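Long-range contacts in putative major capsid protein (Cafeteriavirus-dependent mavirus, PDB 6G44), which probably forms the main shell of the virophage capsid, three copies of its double jelly-roll chain assembling into the trimeric building block: residues 81-86 against 255-260; 86-91 against 192-197; 377-382 against 389-394; 383-388 against 427-432. All blocks are in the same frame, centred on the assembly; numbering follows the deposited sequence.

Contact 1. Residues 81-86 against 255-260; sequences AEIKNI and ADFEVD
The Phe257 ring has the carbonyl oxygen of Lys84 at its edge, in plane, with CD1 the nearest ring carbon at 3.6 Å from Lys84 O. CG1 of Ile86 meets Phe257 CE1 obliquely, the two side chains crossing at about a right angle, while Val248, Leu250 and Ile244 pack on the same side chain. The flat amide of Asn85 holds Asp256 O in its own plane: ND2 donates to Asp256 O at 3.0 Å, nearly straight at 165°, and water 1 joins Asn85 OD1 to Glu258 OE1. Next to this end, strands 74-84 and 258-273 run antiparallel in the jelly-roll sheet of the N-terminal half. Glu82 with Asp260 and Lys84 with Glu258 are hydrogen-bonded pairs; Ile83 with Val259, CA atoms 4.5 Å apart, is a non-hydrogen-bonded pair whose side chains lie side by side, Ile83 CG1 against Val259 CG2. On the face of Glu82, Lys84, Glu258 and Asp260, the extended Lys84 chain crosses to Asp260, and NZ meets OD2 at 2.8 Å nearly along the C-O axis. A longer salt bridge runs from Lys84 NZ to Glu258 OE2, 3.6 Å away, so one ammonium group probably offsets two acidic neighbours.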
loop_
_atom_site.group_PDB
_atom_site.type_symbol
_atom_site.label_atom_id
_atom_site.label_comp_id
_atom_site.label_asym_id
_atom_site.label_seq_id
_atom_site.Cartn_x
_atom_site.Cartn_y
_atom_site.Cartn_z
ATOM N N ALA C 81 23.836 -19.281 13.890
ATOM C CA ALA C 81 23.281 -19.222 15.237
ATOM C C ALA C 81 22.872 -20.607 15.673
ATOM O O ALA C 81 22.137 -21.290 14.953
ATOM C CB ALA C 81 22.076 -18.299 15.273
ATOM N N GLU C 82 23.332 -21.009 16.864
ATOM C CA GLU C 82 22.875 -22.244 17.490
ATOM C C GLU C 82 21.962 -21.891 18.643
ATOM O O GLU C 82 22.370 -21.186 19.549
ATOM C CB GLU C 82 24.052 -23.086 18.010
ATOM C CG GLU C 82 23.577 -24.413 18.601
ATOM C CD GLU C 82 24.702 -25.356 19.010
ATOM O OE1 GLU C 82 24.384 -26.518 19.311
ATOM O OE2 GLU C 82 25.870 -24.948 19.054
ATOM N N ILE C 83 20.717 -22.364 18.579
ATOM C CA ILE C 83 19.715 -22.091 19.602
ATOM C C ILE C 83 19.500 -23.366 20.398
ATOM O O ILE C 83 19.127 -24.395 19.825
ATOM C CB ILE C 83 18.354 -21.661 18.985
ATOM C CG1 ILE C 83 18.575 -20.448 18.081
ATOM C CG2 ILE C 83 17.355 -21.436 20.099
ATOM C CD1 ILE C 83 17.382 -20.104 17.206
ATOM N N LYS C 84 19.740 -23.265 21.709
ATOM C CA LYS C 84 19.618 -24.411 22.621
ATOM C C LYS C 84 18.477 -24.227 23.606
ATOM O O LYS C 84 17.981 -23.111 23.814
ATOM C CB LYS C 84 20.925 -24.603 23.399
ATOM C CG LYS C 84 22.143 -24.789 22.513
ATOM C CD LYS C 84 23.413 -24.895 23.357
ATOM C CE LYS C 84 24.647 -24.559 22.552
ATOM N NZ LYS C 84 25.802 -24.149 23.417
ATOM N N ASN C 85 18.091 -25.353 24.229
ATOM C CA ASN C 85 17.044 -25.423 25.284
ATOM C C ASN C 85 15.625 -25.473 24.709
ATOM O O ASN C 85 14.663 -25.163 25.412
ATOM C CB ASN C 85 17.140 -24.296 26.336
ATOM C CG ASN C 85 18.501 -24.215 27.010
ATOM O OD1 ASN C 85 19.263 -25.197 27.027
ATOM N ND2 ASN C 85 18.823 -23.041 27.537
ATOM N N ILE C 86 15.497 -25.924 23.462
ATOM C CA ILE C 86 14.205 -26.088 22.815
ATOM C C ILE C 86 13.635 -27.448 23.172
ATOM O O ILE C 86 14.281 -28.459 22.947
ATOM C CB ILE C 86 14.327 -25.993 21.280
ATOM C CG1 ILE C 86 15.000 -24.678 20.855
ATOM C CG2 ILE C 86 12.953 -26.112 20.621
ATOM C CD1 ILE C 86 15.397 -24.670 19.400
ATOM N N ALA C 255 15.043 -21.465 31.877
ATOM C CA ALA C 255 14.171 -20.286 31.889
ATOM C C ALA C 255 14.180 -19.499 30.575
ATOM O O ALA C 255 13.233 -18.755 30.304
ATOM C CB ALA C 255 14.542 -19.372 33.036
ATOM N N ASP C 256 15.236 -19.643 29.773
ATOM C CA ASP C 256 15.324 -18.963 28.459
ATOM C C ASP C 256 16.197 -19.818 27.541
ATOM O O ASP C 256 16.888 -20.750 27.959
ATOM C CB ASP C 256 15.894 -17.518 28.597
ATOM C CG ASP C 256 15.414 -16.513 27.469
ATOM O OD1 ASP C 256 14.733 -16.919 26.471
ATOM O OD2 ASP C 256 15.763 -15.290 27.600
ATOM N N PHE C 257 16.162 -19.483 26.264
ATOM C CA PHE C 257 17.007 -20.123 25.278
ATOM C C PHE C 257 18.426 -19.646 25.451
ATOM O O PHE C 257 18.650 -18.566 25.945
ATOM C CB PHE C 257 16.464 -19.819 23.875
ATOM C CG PHE C 257 15.042 -20.238 23.722
ATOM C CD1 PHE C 257 14.723 -21.583 23.517
ATOM C CD2 PHE C 257 14.000 -19.326 23.888
ATOM C CE1 PHE C 257 13.409 -21.996 23.437
ATOM C CE2 PHE C 257 12.675 -19.752 23.829
ATOM C CZ PHE C 257 12.389 -21.080 23.603
ATOM N N GLU C 258 19.374 -20.490 25.064
ATOM C CA GLU C 258 20.788 -20.123 25.038
ATOM C C GLU C 258 21.191 -20.144 23.583
ATOM O O GLU C 258 20.980 -21.139 22.904
ATOM C CB GLU C 258 21.585 -21.164 25.821
ATOM C CG GLU C 258 23.089 -20.956 25.835
ATOM C CD GLU C 258 23.849 -22.044 26.589
ATOM O OE1 GLU C 258 23.251 -22.785 27.397
ATOM O OE2 GLU C 258 25.069 -22.155 26.361
ATOM N N VAL C 259 21.738 -19.029 23.101
ATOM C CA VAL C 259 22.046 -18.876 21.680
ATOM C C VAL C 259 23.489 -18.467 21.554
ATOM O O VAL C 259 23.963 -17.609 22.314
ATOM C CB VAL C 259 21.120 -17.824 21.026
ATOM C CG1 VAL C 259 21.440 -17.691 19.549
ATOM C CG2 VAL C 259 19.659 -18.200 21.251
ATOM N N ASP C 260 24.195 -19.094 20.616
ATOM C CA ASP C 260 25.611 -18.816 20.321
ATOM C C ASP C 260 25.792 -18.448 18.855
ATOM O O ASP C 260 25.241 -19.144 18.024
ATOM C CB ASP C 260 26.434 -20.079 20.593
ATOM C CG ASP C 260 26.466 -20.453 22.062
ATOM O OD1 ASP C 260 26.650 -19.551 22.895
ATOM O OD2 ASP C 260 26.325 -21.646 22.372
HETATM O O HOH W 1 22.063 -25.251 27.004
#

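Contact 2. Residues 86-91 against 192-197; sequences ILADSS and GSTSVK
Gly192, at positive phi, opens the segment, and its carbonyl oxygen lies 3.9 Å from the methyl CB of Ala88. Its amide reaches the turn through water 4, which accepts from Gly192 N and donates to Asp89 OD1. Ser193 turns its side chain away, OG bonding to Ala190, and offers its carbonyl to solvent: water 2 and water 3 both donate to Ser193 O. Water 2 also donates to Leu87 O, and water 3 accepts from Asp89 N, so the type II turn from Leu87 to Ser90 faces Gly192 and Ser193 largely across water. Within that turn Ser90 OG closes onto Leu87 O at 2.7 Å. Thr194 makes the direct backbone bond, Ile86 N to Thr194 O at 2.9 Å, with the donor 27° above the carbonyl plane. With OG1 in the crowded position between backbone N and carbonyl carbon (chi1 56°), CG2 stands anti to the carbonyl carbon and reaches 3.3 Å from Ile86 O and 4.1 Å from Ala88 CB. The CA of Thr194 also makes a CA-H...O contact with Ile86 O. Ser195 points away from residues 86-91 and its side chain packs on Glu82 and Lys84, whereas Val196 points toward them and CG1 touches Ile86 CD1 at 4.0 Å, the two side chains crossing obliquely. The contact thus sits at one end of the jelly-roll sheet, where strand 195-205 runs antiparallel beside strand 74-84, and the loop leaving strand 74-84 toward strand 96-98 bends past the start of its neighbour while Leu87 bonds to Lys249.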
loop_
_atom_site.group_PDB
_atom_site.type_symbol
_atom_site.label_atom_id
_atom_site.label_comp_id
_atom_site.label_asym_id
_atom_site.label_seq_id
_atom_site.Cartn_x
_atom_site.Cartn_y
_atom_site.Cartn_z
ATOM N N ILE C 86 15.497 -25.924 23.462
ATOM C CA ILE C 86 14.205 -26.088 22.815
ATOM C C ILE C 86 13.635 -27.448 23.172
ATOM O O ILE C 86 14.281 -28.459 22.947
ATOM C CB ILE C 86 14.327 -25.993 21.280
ATOM C CG1 ILE C 86 15.000 -24.678 20.855
ATOM C CG2 ILE C 86 12.953 -26.112 20.621
ATOM C CD1 ILE C 86 15.397 -24.670 19.400
ATOM N N LEU C 87 12.405 -27.464 23.680
ATOM C CA LEU C 87 11.721 -28.729 24.015
ATOM C C LEU C 87 11.828 -29.711 22.859
ATOM O O LEU C 87 11.626 -29.364 21.694
ATOM C CB LEU C 87 10.250 -28.477 24.366
ATOM C CG LEU C 87 9.482 -29.693 24.918
ATOM C CD1 LEU C 87 9.935 -30.026 26.328
ATOM C CD2 LEU C 87 7.989 -29.403 24.890
ATOM N N ALA C 88 12.147 -30.974 23.156
ATOM C CA ALA C 88 12.278 -31.971 22.118
ATOM C C ALA C 88 10.978 -32.107 21.335
ATOM O O ALA C 88 9.906 -31.912 21.884
ATOM C CB ALA C 88 12.669 -33.316 22.734
ATOM N N ASP C 89 11.101 -32.428 20.049
ATOM C CA ASP C 89 9.953 -32.599 19.129
ATOM C C ASP C 89 9.221 -31.293 18.790
ATOM O O ASP C 89 8.076 -31.325 18.357
ATOM C CB ASP C 89 8.949 -33.671 19.622
ATOM C CG ASP C 89 9.611 -35.019 19.864
ATOM O OD1 ASP C 89 10.329 -35.497 18.951
ATOM O OD2 ASP C 89 9.421 -35.589 20.965
ATOM N N SER C 90 9.883 -30.149 18.969
ATOM C CA SER C 90 9.271 -28.862 18.620
ATOM C C SER C 90 9.356 -28.633 17.117
ATOM O O SER C 90 10.430 -28.742 16.536
ATOM C CB SER C 90 9.974 -27.714 19.330
ATOM O OG SER C 90 9.731 -27.704 20.731
ATOM N N SER C 91 8.230 -28.292 16.484
ATOM C CA SER C 91 8.235 -28.033 15.043
ATOM C C SER C 91 9.026 -26.773 14.663
ATOM O O SER C 91 9.655 -26.725 13.605
ATOM C CB SER C 91 6.812 -27.956 14.477
ATOM O OG SER C 91 6.170 -26.710 14.749
ATOM N N GLY C 192 14.981 -36.304 18.551
ATOM C CA GLY C 192 15.169 -35.959 19.958
ATOM C C GLY C 192 15.991 -34.709 20.254
ATOM O O GLY C 192 16.225 -34.380 21.428
ATOM N N SER C 193 16.419 -33.988 19.215
ATOM C CA SER C 193 17.285 -32.836 19.443
ATOM C C SER C 193 16.520 -31.690 20.125
ATOM O O SER C 193 15.302 -31.572 19.989
ATOM C CB SER C 193 17.956 -32.374 18.149
ATOM O OG SER C 193 17.023 -32.118 17.123
ATOM N N THR C 194 17.267 -30.903 20.884
ATOM C CA THR C 194 16.755 -29.778 21.649
ATOM C C THR C 194 17.451 -28.469 21.221
ATOM O O THR C 194 17.411 -27.460 21.916
ATOM C CB THR C 194 16.951 -29.991 23.154
ATOM O OG1 THR C 194 18.334 -30.234 23.423
ATOM C CG2 THR C 194 16.101 -31.185 23.628
ATOM N N SER C 195 18.101 -28.517 20.067
ATOM C CA SER C 195 18.796 -27.363 19.524
ATOM C C SER C 195 18.684 -27.338 18.014
ATOM O O SER C 195 18.403 -28.352 17.381
ATOM C CB SER C 195 20.252 -27.365 19.945
ATOM O OG SER C 195 20.925 -28.519 19.458
ATOM N N VAL C 196 18.922 -26.158 17.437
ATOM C CA VAL C 196 18.925 -25.996 15.993
ATOM C C VAL C 196 20.070 -25.057 15.602
ATOM O O VAL C 196 20.406 -24.162 16.366
ATOM C CB VAL C 196 17.536 -25.497 15.507
ATOM C CG1 VAL C 196 17.255 -24.068 15.946
ATOM C CG2 VAL C 196 17.385 -25.627 14.002
ATOM N N LYS C 197 20.659 -25.293 14.428
ATOM C CA LYS C 197 21.656 -24.382 13.872
ATOM C C LYS C 197 21.085 -23.808 12.585
ATOM O O LYS C 197 20.611 -24.549 11.740
ATOM C CB LYS C 197 22.995 -25.077 13.594
ATOM C CG LYS C 197 23.830 -25.288 14.835
ATOM C CD LYS C 197 25.145 -25.985 14.495
ATOM C CE LYS C 197 26.019 -26.146 15.727
ATOM N NZ LYS C 197 27.368 -26.640 15.313
HETATM O O HOH W 2 13.165 -29.574 19.370
HETATM O O HOH W 3 13.448 -33.154 18.602
HETATM O O HOH W 4 12.598 -35.410 17.505
#

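Contact 3. Residues 377-382 against 389-394; sequences QLYELS and KRFSCF. With SO4 (sulfate ion), chain Z.
Three aromatic side chains, Tyr379 (chi1 175°), Phe391 and Phe394, all carry CG anti to the backbone N, and this sets their rings into a cluster between helix 375-384 and the short helix 391-394. The edge of Phe391 meets one face of the Tyr379 ring in an edge-to-face stack, planes at 65°, with Phe391 CD1 3.5 Å from Tyr379 CG and Phe391 CB also over that face. Tyr379 in turn directs its edge at the face of Phe394, centroids 5.5 Å apart, and lays its CA over the same ring. Leu378 CB touches Phe394 CZ. At the far end of the tyrosine, OH donates to Lys389 O at 2.8 Å, in the carbonyl plane and on a lone pair. Arg390 takes the N-cap position, its carbonyl accepting from Cys393 N and Phe394 N. Its N and NE both bind sulfate O1, NE at 2.9 Å, while NH2 bonds to O2; Lys389 NZ grips O3 and pairs with Glu150. Ser172 of the second subunit also binds the ion, which probably came from the crystallisation liquor. The concentration of positive charge and a helix N-terminus would favour an anion at this subunit boundary.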
loop_
_atom_site.group_PDB
_atom_site.type_symbol
_atom_site.label_atom_id
_atom_site.label_comp_id
_atom_site.label_asym_id
_atom_site.label_seq_id
_atom_site.Cartn_x
_atom_site.Cartn_y
_atom_site.Cartn_z
ATOM N N GLN C 377 -4.800 11.862 21.703
ATOM C CA GLN C 377 -4.250 13.090 21.144
ATOM C C GLN C 377 -2.745 13.018 21.060
ATOM O O GLN C 377 -2.157 13.567 20.134
ATOM C CB GLN C 377 -4.690 14.286 21.973
ATOM C CG GLN C 377 -6.180 14.563 21.881
ATOM C CD GLN C 377 -6.667 15.511 22.972
ATOM O OE1 GLN C 377 -6.488 15.238 24.155
ATOM N NE2 GLN C 377 -7.264 16.647 22.571
ATOM N N LEU C 378 -2.095 12.400 22.041
ATOM C CA LEU C 378 -0.628 12.200 21.970
ATOM C C LEU C 378 -0.247 11.337 20.755
ATOM O O LEU C 378 0.765 11.585 20.087
ATOM C CB LEU C 378 -0.101 11.602 23.262
ATOM C CG LEU C 378 -0.193 12.543 24.483
ATOM C CD1 LEU C 378 0.211 11.749 25.711
ATOM C CD2 LEU C 378 0.620 13.802 24.330
ATOM N N TYR C 379 -1.057 10.327 20.477
ATOM C CA TYR C 379 -0.874 9.510 19.272
ATOM C C TYR C 379 -1.024 10.352 18.016
ATOM O O TYR C 379 -0.227 10.227 17.071
ATOM C CB TYR C 379 -1.880 8.361 19.283
ATOM C CG TYR C 379 -1.895 7.506 18.032
ATOM C CD1 TYR C 379 -0.833 6.663 17.747
ATOM C CD2 TYR C 379 -2.972 7.515 17.157
ATOM C CE1 TYR C 379 -0.859 5.856 16.631
ATOM C CE2 TYR C 379 -2.998 6.701 16.041
ATOM C CZ TYR C 379 -1.921 5.898 15.771
ATOM O OH TYR C 379 -1.930 5.058 14.656
ATOM N N GLU C 380 -2.035 11.214 17.982
ATOM C CA GLU C 380 -2.235 12.096 16.837
ATOM C C GLU C 380 -1.055 13.061 16.639
ATOM O O GLU C 380 -0.591 13.266 15.516
ATOM C CB GLU C 380 -3.573 12.828 16.980
ATOM C CG GLU C 380 -4.774 11.881 16.822
ATOM C CD GLU C 380 -6.122 12.485 17.213
ATOM O OE1 GLU C 380 -6.170 13.632 17.633
ATOM O OE2 GLU C 380 -7.139 11.748 17.130
ATOM N N LEU C 381 -0.575 13.611 17.746
ATOM C CA LEU C 381 0.614 14.480 17.712
ATOM C C LEU C 381 1.802 13.716 17.108
ATOM O O LEU C 381 2.494 14.183 16.188
ATOM C CB LEU C 381 0.949 14.956 19.126
ATOM C CG LEU C 381 2.309 15.594 19.381
ATOM C CD1 LEU C 381 2.515 16.845 18.524
ATOM C CD2 LEU C 381 2.502 15.915 20.867
ATOM N N SER C 382 2.067 12.533 17.648
ATOM C CA SER C 382 3.219 11.777 17.154
ATOM C C SER C 382 3.057 11.421 15.674
ATOM O O SER C 382 4.009 11.544 14.887
ATOM C CB SER C 382 3.478 10.521 18.005
ATOM O OG SER C 382 4.812 10.077 17.794
ATOM N N LYS C 389 2.930 3.518 13.341
ATOM C CA LYS C 389 2.317 2.306 13.872
ATOM C C LYS C 389 0.913 2.548 14.411
ATOM O O LYS C 389 0.523 3.679 14.681
ATOM C CB LYS C 389 3.176 1.672 14.968
ATOM C CG LYS C 389 4.581 1.308 14.512
ATOM C CD LYS C 389 4.593 0.379 13.313
ATOM C CE LYS C 389 4.039 -1.000 13.633
ATOM N NZ LYS C 389 3.885 -1.826 12.412
ATOM N N ARG C 390 0.188 1.447 14.551
ATOM C CA ARG C 390 -1.218 1.456 15.023
ATOM C C ARG C 390 -1.334 1.949 16.469
ATOM O O ARG C 390 -0.379 1.863 17.259
ATOM C CB ARG C 390 -1.840 0.073 14.890
ATOM C CG ARG C 390 -1.216 -0.962 15.820
ATOM C CD ARG C 390 -1.663 -2.386 15.574
ATOM N NE ARG C 390 -1.166 -2.877 14.295
ATOM C CZ ARG C 390 -1.348 -4.116 13.886
ATOM N NH1 ARG C 390 -1.988 -4.968 14.646
ATOM N NH2 ARG C 390 -0.837 -4.535 12.729
ATOM N N PHE C 391 -2.523 2.436 16.827
ATOM C CA PHE C 391 -2.759 2.973 18.160
ATOM C C PHE C 391 -2.546 1.929 19.276
ATOM O O PHE C 391 -1.997 2.260 20.331
ATOM C CB PHE C 391 -4.166 3.581 18.252
ATOM C CG PHE C 391 -4.467 4.205 19.585
ATOM C CD1 PHE C 391 -3.686 5.262 20.064
ATOM C CD2 PHE C 391 -5.491 3.733 20.383
ATOM C CE1 PHE C 391 -3.932 5.853 21.309
ATOM C CE2 PHE C 391 -5.735 4.313 21.618
ATOM C CZ PHE C 391 -4.973 5.359 22.071
ATOM N N SER C 392 -2.951 0.684 19.043
ATOM C CA SER C 392 -2.799 -0.396 20.042
ATOM C C SER C 392 -1.332 -0.715 20.341
ATOM O O SER C 392 -1.058 -1.267 21.396
ATOM C CB SER C 392 -3.536 -1.671 19.627
ATOM O OG SER C 392 -3.083 -2.149 18.396
ATOM N N CYS C 393 -0.416 -0.368 19.446
ATOM C CA CYS C 393 1.016 -0.461 19.735
ATOM C C CYS C 393 1.415 0.695 20.623
ATOM O O CYS C 393 1.848 0.489 21.761
ATOM C CB CYS C 393 1.769 -0.435 18.423
ATOM S SG CYS C 393 3.561 -0.267 18.564
ATOM N N PHE C 394 1.203 1.907 20.110
ATOM C CA PHE C 394 1.505 3.143 20.837
ATOM C C PHE C 394 0.978 3.184 22.257
ATOM O O PHE C 394 1.663 3.596 23.184
ATOM C CB PHE C 394 0.939 4.326 20.045
ATOM C CG PHE C 394 1.170 5.665 20.682
ATOM C CD1 PHE C 394 0.264 6.185 21.614
ATOM C CD2 PHE C 394 2.267 6.414 20.331
ATOM C CE1 PHE C 394 0.462 7.405 22.189
ATOM C CE2 PHE C 394 2.479 7.660 20.916
ATOM C CZ PHE C 394 1.571 8.143 21.836
HETATM S S SO4 Z . 0.372 -1.002 11.563
HETATM O O1 SO4 Z . 0.667 -1.042 12.987
HETATM O O2 SO4 Z . -0.346 -2.202 11.165
HETATM O O3 SO4 Z . 1.662 -0.919 10.807
HETATM O O4 SO4 Z . -0.430 0.214 11.263
#

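Contact 4. Residues 383-388 against 427-432; sequences SSNGYN and FFRPSD
Asp432 OD2 is gripped by two nitrogen donors, Asn385 ND2 at 2.9 Å and Arg429 N at 2.8 Å, the latter almost straight at 172°; they approach from opposite sides of the carboxylate plane. The Asn385 amide and the Asp432 carboxylate meet tip to tip with their planes 44° apart. ND2 of Asn385 uses its second hydrogen on Phe427 O, 3.0 Å away and well above that carbonyl plane, while OD1 accepts from Arg429 NE at 2.9 Å. One amide therefore reads the end of strand 425-428 and the turn after it. With CG beside its backbone N (chi1 -68°), Asn385 also sets CB against Phe427 CB at 3.7 Å. Further along, Tyr387 CD1 and Phe427 CE2 meet edge to edge at 4.3 Å. Gly386, at positive phi, is the C-prime residue of the Schellman motif ending helix 375-384, with Gly386 N bonded to Ser383 O and Tyr387 N to Ser382 O. Water 5 links Ser384 OG to Asp432 OD1, and water 6 links Ser384 O to Arg429 NH2. Asp432 also packs on Ile37 of the second subunit. The buried carboxylate is thus supplied with N-H donors, which would favour its ionised form, and donating to that carboxylate may polarise the Asn385 amide, making OD1 a somewhat better acceptor for Arg429 NE, although that bond is bent and lies out of the amide plane.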
loop_
_atom_site.group_PDB
_atom_site.type_symbol
_atom_site.label_atom_id
_atom_site.label_comp_id
_atom_site.label_asym_id
_atom_site.label_seq_id
_atom_site.Cartn_x
_atom_site.Cartn_y
_atom_site.Cartn_z
ATOM N N SER C 383 1.842 11.010 15.299
ATOM C CA SER C 383 1.526 10.649 13.908
ATOM C C SER C 383 1.652 11.833 12.955
ATOM O O SER C 383 2.070 11.647 11.795
ATOM C CB SER C 383 0.133 10.045 13.827
ATOM O OG SER C 383 0.058 8.838 14.571
ATOM N N SER C 384 1.385 13.047 13.443
ATOM C CA SER C 384 1.551 14.249 12.609
ATOM C C SER C 384 3.001 14.511 12.239
ATOM O O SER C 384 3.279 15.242 11.289
ATOM C CB SER C 384 0.940 15.487 13.287
ATOM O OG SER C 384 1.765 15.994 14.313
ATOM N N ASN C 385 3.907 13.907 13.000
ATOM C CA ASN C 385 5.342 13.994 12.819
ATOM C C ASN C 385 5.930 12.672 12.348
ATOM O O ASN C 385 7.150 12.426 12.492
ATOM C CB ASN C 385 5.963 14.481 14.130
ATOM C CG ASN C 385 5.576 15.899 14.421
ATOM O OD1 ASN C 385 5.656 16.765 13.520
ATOM N ND2 ASN C 385 5.076 16.169 15.649
ATOM N N GLY C 386 5.084 11.814 11.786
ATOM C CA GLY C 386 5.520 10.620 11.083
ATOM C C GLY C 386 5.339 9.300 11.792
ATOM O O GLY C 386 5.577 8.260 11.167
ATOM N N TYR C 387 4.895 9.278 13.058
ATOM C CA TYR C 387 4.716 8.004 13.756
ATOM C C TYR C 387 3.876 7.068 12.902
ATOM O O TYR C 387 2.803 7.449 12.462
ATOM C CB TYR C 387 4.087 8.214 15.124
ATOM C CG TYR C 387 4.051 6.952 15.931
ATOM C CD1 TYR C 387 5.167 6.541 16.680
ATOM C CD2 TYR C 387 2.907 6.164 15.967
ATOM C CE1 TYR C 387 5.174 5.350 17.389
ATOM C CE2 TYR C 387 2.882 4.986 16.688
ATOM C CZ TYR C 387 3.997 4.595 17.428
ATOM O OH TYR C 387 3.964 3.413 18.160
ATOM N N ASN C 388 4.368 5.845 12.719
ATOM C CA ASN C 388 3.902 4.965 11.629
ATOM C C ASN C 388 3.282 3.652 12.068
ATOM O O ASN C 388 3.073 2.774 11.236
ATOM C CB ASN C 388 5.037 4.725 10.616
ATOM C CG ASN C 388 6.216 4.008 11.222
ATOM O OD1 ASN C 388 6.108 3.369 12.273
ATOM N ND2 ASN C 388 7.386 4.132 10.566
ATOM N N PHE C 427 6.839 11.974 18.971
ATOM C CA PHE C 427 7.609 12.937 18.202
ATOM C C PHE C 427 6.891 14.266 18.243
ATOM O O PHE C 427 5.676 14.321 17.970
ATOM C CB PHE C 427 7.761 12.487 16.743
ATOM C CG PHE C 427 8.586 11.239 16.567
ATOM C CD1 PHE C 427 9.972 11.312 16.521
ATOM C CD2 PHE C 427 7.994 9.975 16.413
ATOM C CE1 PHE C 427 10.733 10.172 16.325
ATOM C CE2 PHE C 427 8.769 8.842 16.199
ATOM C CZ PHE C 427 10.149 8.943 16.186
ATOM N N PHE C 428 7.587 15.347 18.628
ATOM C CA PHE C 428 6.997 16.704 18.590
ATOM C C PHE C 428 8.038 17.733 18.177
ATOM O O PHE C 428 9.237 17.535 18.414
ATOM C CB PHE C 428 6.319 17.088 19.924
ATOM C CG PHE C 428 7.283 17.406 21.047
ATOM C CD1 PHE C 428 7.728 18.703 21.253
ATOM C CD2 PHE C 428 7.702 16.414 21.945
ATOM C CE1 PHE C 428 8.629 18.990 22.271
ATOM C CE2 PHE C 428 8.568 16.709 22.976
ATOM C CZ PHE C 428 9.043 18.007 23.140
ATOM N N ARG C 429 7.579 18.769 17.490
ATOM C CA ARG C 429 8.428 19.854 16.986
ATOM C C ARG C 429 8.228 21.084 17.878
ATOM O O ARG C 429 7.185 21.221 18.521
ATOM C CB ARG C 429 8.003 20.210 15.566
ATOM C CG ARG C 429 8.101 19.078 14.562
ATOM C CD ARG C 429 7.575 19.540 13.237
ATOM N NE ARG C 429 7.572 18.496 12.217
ATOM C CZ ARG C 429 8.577 18.206 11.409
ATOM N NH1 ARG C 429 9.708 18.895 11.442
ATOM N NH2 ARG C 429 8.438 17.252 10.500
ATOM N N PRO C 430 9.166 22.026 17.873
ATOM C CA PRO C 430 8.936 23.254 18.657
ATOM C C PRO C 430 7.667 24.001 18.214
ATOM O O PRO C 430 6.960 24.589 19.052
ATOM C CB PRO C 430 10.221 24.061 18.438
ATOM C CG PRO C 430 10.929 23.432 17.326
ATOM C CD PRO C 430 10.504 21.998 17.255
ATOM N N SER C 431 7.332 23.928 16.934
ATOM C CA SER C 431 6.096 24.545 16.432
ATOM C C SER C 431 4.831 23.893 16.986
ATOM O O SER C 431 3.797 24.552 17.084
ATOM C CB SER C 431 6.101 24.593 14.907
ATOM O OG SER C 431 6.306 23.320 14.308
ATOM N N ASP C 432 4.903 22.636 17.398
ATOM C CA ASP C 432 3.736 21.988 18.030
ATOM C C ASP C 432 3.388 22.565 19.389
ATOM O O ASP C 432 2.277 22.357 19.879
ATOM C CB ASP C 432 3.931 20.479 18.155
ATOM C CG ASP C 432 4.042 19.790 16.822
ATOM O OD1 ASP C 432 3.332 20.199 15.863
ATOM O OD2 ASP C 432 4.861 18.844 16.711
HETATM O O HOH W 5 2.929 18.454 13.846
HETATM O O HOH W 6 5.391 16.892 10.342
#

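From the N terminus, contact 1 opens on strand 74-84 and closes 169 residues later on strand 258-273. Contact 2 shares Ile86 with it and is nested inside that loop, closing on strand 195-205, so strand 74-84 lies between both neighbours in the first jelly-roll sheet. Contacts 3 and 4 open only after that loop closes; their segments alternate, so these two cross: contact 3 ties helix 375-384 to helix 391-394, contact 4 ties the end of the same helix to strand 425-428, and Ser382 OG to Phe427 N joins them. Contacts 2 and 4 have centres about 46 Å apart on opposite sides of the chain's centre; contacts 3 and 4 reach the second subunit.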